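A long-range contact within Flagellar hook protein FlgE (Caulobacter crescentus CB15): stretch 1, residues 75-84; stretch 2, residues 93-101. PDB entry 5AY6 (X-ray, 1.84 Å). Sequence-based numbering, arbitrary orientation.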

ATOM      1  N   GLY A  75      14.950 -19.432   1.990  1.00 26.90           N
ATOM      2  CA  GLY A  75      14.509 -18.548   0.929  1.00 32.94           C
ATOM      3  C   GLY A  75      13.310 -19.056   0.150  1.00 32.78           C
ATOM      4  O   GLY A  75      12.935 -18.471  -0.865  1.00 37.04           O
ATOM      5  N   VAL A  76      12.707 -20.143   0.620  1.00 29.80           N
ATOM      6  CA  VAL A  76      11.527 -20.708  -0.033  1.00 24.22           C
ATOM      7  C   VAL A  76      10.288 -20.577   0.855  1.00 21.15           C
ATOM      8  O   VAL A  76      10.310 -20.951   2.025  1.00 18.98           O
ATOM      9  CB  VAL A  76      11.742 -22.191  -0.399  1.00 31.24           C
ATOM     10  CG1 VAL A  76      10.436 -22.828  -0.862  1.00 21.41           C
ATOM     11  CG2 VAL A  76      12.816 -22.317  -1.473  1.00 29.01           C
ATOM     12  N   ILE A  77       9.211 -20.037   0.296  1.00 23.00           N
ATOM     13  CA  ILE A  77       7.974 -19.871   1.050  1.00 19.30           C
ATOM     14  C   ILE A  77       7.320 -21.226   1.309  1.00 22.00           C
ATOM     15  O   ILE A  77       6.933 -21.923   0.374  1.00 19.94           O
ATOM     16  CB  ILE A  77       6.989 -18.945   0.310  1.00 22.51           C
ATOM     17  CG1 ILE A  77       7.608 -17.557   0.131  1.00 22.88           C
ATOM     18  CG2 ILE A  77       5.663 -18.860   1.049  1.00 19.45           C
ATOM     19  CD1 ILE A  77       6.783 -16.621  -0.722  1.00 26.82           C
ATOM     20  N   VAL A  78       7.215 -21.609   2.578  1.00 13.22           N
ATOM     21  CA  VAL A  78       6.560 -22.867   2.925  1.00 18.39           C
ATOM     22  C   VAL A  78       5.128 -22.639   3.411  1.00 17.02           C
ATOM     23  O   VAL A  78       4.315 -23.557   3.406  1.00 20.80           O
ATOM     24  CB  VAL A  78       7.340 -23.642   4.009  1.00 16.89           C
ATOM     25  CG1 VAL A  78       8.756 -23.926   3.538  1.00 18.91           C
ATOM     26  CG2 VAL A  78       7.358 -22.873   5.314  1.00 19.03           C
ATOM     27  N   ALA A  79       4.829 -21.410   3.828  1.00 15.89           N
ATOM     28  CA  ALA A  79       3.500 -21.072   4.331  1.00 15.45           C
ATOM     29  C   ALA A  79       3.236 -19.580   4.179  1.00 14.01           C
ATOM     30  O   ALA A  79       4.154 -18.765   4.271  1.00 18.14           O
ATOM     31  CB  ALA A  79       3.354 -21.491   5.786  1.00 13.03           C
ATOM     32  N   THR A  80       1.979 -19.221   3.954  1.00 15.08           N
ATOM     33  CA  THR A  80       1.639 -17.830   3.694  1.00 13.18           C
ATOM     34  C   THR A  80       0.164 -17.560   3.977  1.00 17.29           C
ATOM     35  O   THR A  80      -0.655 -18.480   3.984  1.00 13.32           O
ATOM     36  CB  THR A  80       1.974 -17.442   2.234  1.00 18.05           C
ATOM     37  OG1 THR A  80       1.791 -16.032   2.041  1.00 20.45           O
ATOM     38  CG2 THR A  80       1.092 -18.206   1.253  1.00 11.93           C
ATOM     39  N   GLY A  81      -0.164 -16.296   4.228  1.00 12.39           N
ATOM     40  CA  GLY A  81      -1.548 -15.898   4.421  1.00 15.07           C
ATOM     41  C   GLY A  81      -1.707 -14.509   5.005  1.00 21.23           C
ATOM     42  O   GLY A  81      -0.806 -13.672   4.912  1.00 14.84           O
ATOM     43  N   LYS A  82      -2.866 -14.264   5.608  1.00 13.61           N
ATOM     44  CA  LYS A  82      -3.140 -12.985   6.242  1.00 15.05           C
ATOM     45  C   LYS A  82      -3.461 -13.181   7.718  1.00 13.02           C
ATOM     46  O   LYS A  82      -4.137 -14.141   8.091  1.00 16.66           O
ATOM     47  CB  LYS A  82      -4.294 -12.269   5.534  1.00 14.66           C
ATOM     48  CG  LYS A  82      -4.556 -10.864   6.043  1.00 19.42           C
ATOM     49  CD  LYS A  82      -5.410 -10.065   5.073  1.00 24.52           C
ATOM     50  CE  LYS A  82      -6.823 -10.614   4.978  1.00 20.82           C
ATOM     51  NZ  LYS A  82      -7.712  -9.708   4.188  1.00 24.60           N
ATOM     52  N   VAL A  83      -2.947 -12.285   8.554  1.00 12.10           N
ATOM     53  CA  VAL A  83      -3.308 -12.262   9.967  1.00 11.64           C
ATOM     54  C   VAL A  83      -4.065 -10.980  10.281  1.00 14.49           C
ATOM     55  O   VAL A  83      -3.894  -9.963   9.612  1.00 12.86           O
ATOM     56  CB  VAL A  83      -2.077 -12.368  10.891  1.00 13.17           C
ATOM     57  CG1 VAL A  83      -1.467 -13.749  10.795  1.00 12.77           C
ATOM     58  CG2 VAL A  83      -1.047 -11.300  10.544  1.00 12.76           C
ATOM     59  N   ALA A  84      -4.923 -11.046  11.291  1.00 13.78           N
ATOM     60  CA  ALA A  84      -5.689  -9.887  11.712  1.00 14.57           C
ATOM     61  C   ALA A  84      -5.594  -9.766  13.221  1.00 15.95           C
ATOM     62  O   ALA A  84      -5.927 -10.704  13.941  1.00 17.53           O
ATOM     63  CB  ALA A  84      -7.141 -10.004  11.266  1.00 12.39           C
ATOM     64  N   VAL A  93      -6.781 -12.261  16.063  1.00 15.83           N
ATOM     65  CA  VAL A  93      -8.215 -12.497  15.919  1.00 17.55           C
ATOM     66  C   VAL A  93      -8.491 -13.563  14.861  1.00 15.07           C
ATOM     67  O   VAL A  93      -9.405 -14.374  15.007  1.00 16.88           O
ATOM     68  CB  VAL A  93      -8.961 -11.187  15.562  1.00 21.39           C
ATOM     69  CG1 VAL A  93     -10.378 -11.466  15.089  1.00 23.74           C
ATOM     70  CG2 VAL A  93      -8.981 -10.256  16.763  1.00 16.34           C
ATOM     71  N   SER A  94      -7.688 -13.571  13.802  1.00 16.02           N
ATOM     72  CA  SER A  94      -7.840 -14.577  12.756  1.00 10.50           C
ATOM     73  C   SER A  94      -6.558 -14.745  11.948  1.00 16.85           C
ATOM     74  O   SER A  94      -5.772 -13.804  11.801  1.00 13.24           O
ATOM     75  CB  SER A  94      -8.990 -14.219  11.822  1.00 14.27           C
ATOM     76  OG  SER A  94      -8.602 -13.205  10.913  1.00 17.08           O
ATOM     77  N   SER A  95      -6.361 -15.958  11.433  1.00 14.43           N
ATOM     78  CA  SER A  95      -5.217 -16.286  10.588  1.00 14.20           C
ATOM     79  C   SER A  95      -5.645 -17.157   9.410  1.00 22.91           C
ATOM     80  O   SER A  95      -6.408 -18.107   9.582  1.00 18.61           O
ATOM     81  CB  SER A  95      -4.134 -17.011  11.392  1.00 12.75           C
ATOM     82  OG  SER A  95      -3.142 -17.554  10.529  1.00 15.09           O
ATOM     83  N   THR A  96      -5.157 -16.829   8.217  1.00 17.35           N
ATOM     84  CA  THR A  96      -5.364 -17.684   7.055  1.00 13.56           C
ATOM     85  C   THR A  96      -4.047 -18.297   6.599  1.00 15.95           C
ATOM     86  O   THR A  96      -3.948 -18.811   5.484  1.00 13.67           O
ATOM     87  CB  THR A  96      -5.989 -16.920   5.873  1.00 20.50           C
ATOM     88  OG1 THR A  96      -5.066 -15.931   5.394  1.00 16.50           O
ATOM     89  CG2 THR A  96      -7.302 -16.257   6.288  1.00 19.07           C
ATOM     90  N   ILE A  97      -3.033 -18.234   7.457  1.00 14.01           N
ATOM     91  CA  ILE A  97      -1.735 -18.814   7.127  1.00 14.88           C
ATOM     92  C   ILE A  97      -1.868 -20.318   6.961  1.00 12.40           C
ATOM     93  O   ILE A  97      -2.386 -21.012   7.837  1.00 11.86           O
ATOM     94  CB  ILE A  97      -0.670 -18.512   8.204  1.00 14.97           C
ATOM     95  CG1 ILE A  97      -0.588 -17.011   8.478  1.00 20.26           C
ATOM     96  CG2 ILE A  97       0.697 -19.030   7.768  1.00 11.28           C
ATOM     97  CD1 ILE A  97       0.387 -16.654   9.593  1.00 15.82           C
ATOM     98  N   ASP A  98      -1.405 -20.814   5.822  1.00 11.65           N
ATOM     99  CA  ASP A  98      -1.496 -22.227   5.487  1.00 15.12           C
ATOM    100  C   ASP A  98      -0.313 -22.543   4.576  1.00 13.90           C
ATOM    101  O   ASP A  98       0.365 -21.621   4.121  1.00 15.68           O
ATOM    102  CB  ASP A  98      -2.829 -22.532   4.796  1.00 15.62           C
ATOM    103  CG  ASP A  98      -3.250 -23.982   4.935  1.00 16.47           C
ATOM    104  OD1 ASP A  98      -2.452 -24.807   5.430  1.00 19.46           O
ATOM    105  OD2 ASP A  98      -4.394 -24.295   4.543  1.00 17.60           O
ATOM    106  N   TYR A  99      -0.055 -23.820   4.307  1.00 16.18           N
ATOM    107  CA  TYR A  99       1.085 -24.172   3.461  1.00 15.85           C
ATOM    108  C   TYR A  99       0.883 -23.595   2.059  1.00 23.11           C
ATOM    109  O   TYR A  99      -0.253 -23.424   1.615  1.00 19.17           O
ATOM    110  CB  TYR A  99       1.304 -25.695   3.423  1.00 18.72           C
ATOM    111  CG  TYR A  99       0.284 -26.515   2.650  1.00 21.36           C
ATOM    112  CD1 TYR A  99       0.409 -26.706   1.277  1.00 25.47           C
ATOM    113  CD2 TYR A  99      -0.774 -27.139   3.301  1.00 21.80           C
ATOM    114  CE1 TYR A  99      -0.508 -27.469   0.568  1.00 22.97           C
ATOM    115  CE2 TYR A  99      -1.695 -27.908   2.601  1.00 23.68           C
ATOM    116  CZ  TYR A  99      -1.557 -28.069   1.235  1.00 28.18           C
ATOM    117  OH  TYR A  99      -2.469 -28.830   0.533  1.00 22.64           O
ATOM    118  N   LYS A 100       1.977 -23.266   1.376  1.00 17.03           N
ATOM    119  CA  LYS A 100       1.876 -22.629   0.060  1.00 17.94           C
ATOM    120  C   LYS A 100       1.195 -23.523  -0.973  1.00 25.00           C
ATOM    121  O   LYS A 100       1.649 -24.638  -1.241  1.00 22.32           O
ATOM    122  CB  LYS A 100       3.258 -22.220  -0.462  1.00 23.46           C
ATOM    123  CG  LYS A 100       3.209 -21.565  -1.844  1.00 20.30           C
ATOM    124  CD  LYS A 100       4.572 -21.059  -2.283  1.00 39.57           C
ATOM    125  CE  LYS A 100       5.568 -22.196  -2.411  1.00 42.55           C
ATOM    126  NZ  LYS A 100       6.931 -21.699  -2.747  1.00 37.61           N
ATOM    127  N   GLY A 101       0.108 -23.018  -1.550  1.00 26.14           N
ATOM    128  CA  GLY A 101      -0.621 -23.728  -2.585  1.00 27.35           C
ATOM    129  C   GLY A 101      -1.829 -24.467  -2.046  1.00 24.73           C
ATOM    130  O   GLY A 101      -2.556 -25.116  -2.798  1.00 26.27           O
TER
HETATM  131  O   HOH W   1       8.951 -19.408  -2.709  1.00 28.60           O
HETATM  132  O   HOH W   2      -3.251 -19.096   2.774  1.00 20.86           O
HETATM  133  O   HOH W   3      -7.093 -13.559   8.798  1.00 18.56           O

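Residues 76-84 form a continuous strand, against which residues 93-101 run antiparallel; the strand segment 93-95 lies at 173° to it, and the contact buries 669 Å² in all. Most of the bonding is between backbones.

At the start of stretch 2, the carbonyl of Ala 84 accepts Val 93 N (2.8 Å from N to Ala 84 O) and, more weakly, Ser 94 N (3.4 Å to the same oxygen). Ser 94 completes its pairing with Ala 84 by receiving Ala 84 N on its own carbonyl, N to Ser 94 O being 2.9 Å. The side chains of this pair share a face of the sheet. Water 3 extends the link, donating to Lys 82 O at 3.1 Å and lying 2.6 Å from Ser 94 OG.

Ser 95 sits opposite Val 83 in a non-hydrogen-bonded pair, and its CA lies 3.5 Å from Lys 82 O in a CA-H...O contact. Its hydroxyl turns to its own stretch, where Ser 95 OG accepts Ile 97 N at 3.1 Å.

At Thr 96 the regular ladder is interrupted. Thr 96 N still donates to Lys 82 O (2.9 Å), but the return bond goes to the side chain: Lys 82 N donates to Thr 96 OG1 at 2.8 Å. The Thr 96 carbonyl instead accepts from water 2 (2.8 Å from the water to Thr 96 O), which also donates to Thr 80 O at 2.9 Å.

Ile 97 approaches Gly 81 closely, CA to CA 4.0 Å. A CB on Gly 81 would lie 2.6 Å from both Thr 96 O and Ile 97 N, so the absent side chain permits this fit. Ile 97 also supplies the apolar contacts: its CD1 meets Val 83 CG1 at 3.6 Å and its CG2 meets Ala 79 CB at 4.1 Å.

Regular pairing resumes at Asp 98, which exchanges two bonds with Thr 80: Thr 80 N to Asp 98 O at 2.9 Å and Asp 98 N to Thr 80 O at 3.1 Å. Tyr 99 faces Ala 79 with diverging side chains; its CA approaches Val 78 O at 3.3 Å.

Lys 100 closes the interface. Its N donates to Val 78 O (3.1 Å), and its side chain, t at chi1 and chi2 but bent at chi3 (p), carries NZ to a weak hydrogen bond with Ile 77 O, also 3.1 Å.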